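PDB 6RA3: putative dioxygenase (1H-3-hydroxy-4-oxoquinaldine 2,4-dioxygenase) from Mycobacteroides abscessus subsp. abscessus, which cleaves the quinolone ring of the Pseudomonas quorum sensing signal PQS with dioxygen, releasing N-octanoylanthranilate and carbon monoxide. Local coordinates for residues 150-153 / 154-157. Sequence-based numbering, arbitrary orientation.
Sequences GLVQ and SWLA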
loop_
_atom_site.group_PDB
_atom_site.type_symbol
_atom_site.label_atom_id
_atom_site.label_comp_id
_atom_site.label_asym_id
_atom_site.label_seq_id
_atom_site.Cartn_x
_atom_site.Cartn_y
_atom_site.Cartn_z
ATOM N N GLY A 150 -28.194 0.746 10.941
ATOM C CA GLY A 150 -29.240 -0.255 11.106
ATOM C C GLY A 150 -28.911 -1.572 10.420
ATOM O O GLY A 150 -29.083 -2.650 11.002
ATOM N N LEU A 151 -28.455 -1.507 9.161
ATOM C CA LEU A 151 -28.074 -2.730 8.462
ATOM C C LEU A 151 -26.916 -3.416 9.176
ATOM O O LEU A 151 -26.920 -4.642 9.342
ATOM C CB LEU A 151 -27.729 -2.423 6.997
ATOM C CG LEU A 151 -28.935 -2.246 6.053
ATOM C CD1 LEU A 151 -28.527 -1.791 4.650
ATOM C CD2 LEU A 151 -29.791 -3.532 5.962
ATOM N N VAL A 152 -25.957 -2.627 9.675
ATOM C CA VAL A 152 -24.762 -3.176 10.314
ATOM C C VAL A 152 -25.112 -3.889 11.616
ATOM O O VAL A 152 -24.607 -4.985 11.893
ATOM C CB VAL A 152 -23.726 -2.058 10.549
ATOM C CG1 VAL A 152 -22.692 -2.468 11.634
ATOM C CG2 VAL A 152 -23.034 -1.713 9.241
ATOM N N GLN A 153 -25.927 -3.256 12.470
ATOM C CA GLN A 153 -26.262 -3.886 13.748
ATOM C C GLN A 153 -26.934 -5.244 13.543
ATOM O O GLN A 153 -26.665 -6.187 14.296
ATOM C CB GLN A 153 -27.148 -2.965 14.583
ATOM C CG GLN A 153 -26.380 -2.174 15.656
ATOM C CD GLN A 153 -25.019 -1.656 15.184
ATOM O OE1 GLN A 153 -23.969 -2.074 15.698
ATOM N NE2 GLN A 153 -25.028 -0.734 14.215
ATOM N N SER A 154 -27.790 -5.375 12.513
ATOM C CA SER A 154 -28.412 -6.674 12.241
ATOM C C SER A 154 -27.427 -7.655 11.593
ATOM O O SER A 154 -27.581 -8.877 11.733
ATOM C CB SER A 154 -29.672 -6.499 11.370
ATOM O OG SER A 154 -29.391 -6.118 10.032
ATOM N N TRP A 155 -26.409 -7.140 10.892
ATOM C CA TRP A 155 -25.349 -7.985 10.342
ATOM C C TRP A 155 -24.454 -8.557 11.447
ATOM O O TRP A 155 -24.010 -9.713 11.369
ATOM C CB TRP A 155 -24.530 -7.165 9.348
ATOM C CG TRP A 155 -25.259 -6.842 8.067
ATOM C CD1 TRP A 155 -26.378 -7.452 7.580
ATOM C CD2 TRP A 155 -24.911 -5.828 7.112
ATOM N NE1 TRP A 155 -26.747 -6.884 6.378
ATOM C CE2 TRP A 155 -25.865 -5.882 6.075
ATOM C CE3 TRP A 155 -23.881 -4.881 7.035
ATOM C CZ2 TRP A 155 -25.822 -5.030 4.970
ATOM C CZ3 TRP A 155 -23.848 -4.029 5.942
ATOM C CH2 TRP A 155 -24.815 -4.116 4.921
ATOM N N LEU A 156 -24.186 -7.764 12.486
ATOM C CA LEU A 156 -23.385 -8.221 13.620
ATOM C C LEU A 156 -24.167 -9.166 14.528
ATOM O O LEU A 156 -23.593 -10.119 15.073
ATOM C CB LEU A 156 -22.899 -7.020 14.445
ATOM C CG LEU A 156 -21.992 -5.993 13.786
ATOM C CD1 LEU A 156 -21.621 -4.936 14.790
ATOM C CD2 LEU A 156 -20.738 -6.676 13.230
ATOM N N ALA A 157 -25.454 -8.885 14.739
ATOM C CA ALA A 157 -26.313 -9.710 15.588
ATOM C C ALA A 157 -25.707 -9.877 16.980
ATOM O O ALA A 157 -25.806 -10.935 17.603
ATOM C CB ALA A 157 -26.568 -11.068 14.940
#
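Leu151 O takes two hydrogen bonds from the following turn, one from Trp155 N (3.0 Å) and one from the hydroxyl Ser154 OG, also at 3.0 Å. The hydroxyl arrives 32° out of the carbonyl plane, a position reached because chi1 of 70° sets OG between the backbone N and the carbonyl carbon, turned back over the preceding turn. Further i to i+4 bonds run from Leu156 N to Val152 O and from Ala157 N to Gln153 O, whereas Ser154 N to Gly150 O is weak at 3.4 Å.

The Leu151 carbonyl oxygen and CB both sit over the Trp155 ring. Leu151 O lies toward the rim of one face, 3.0 Å from Trp155 CG. Leu151 CB makes a CH-pi contact over the six-membered ring of Trp155, 4.0 Å from the centroid and 16° off the normal. Val152 divides its methyls: CG2 meets Trp155 CE3 at 4.0 Å, while CG1 forms a separate apolar pair with Leu156 CD1. Leu156 and Val152 also pack against helix 162-170.

The i to i+4 bonds are those of an alpha-helix, and the positive phi of Ala157 marks where helix 144-156 stops in this alpha/beta-hydrolase fold; here the Trp155 ring stacks on His246, the probable proton donor/acceptor, linking this helix end to the active site.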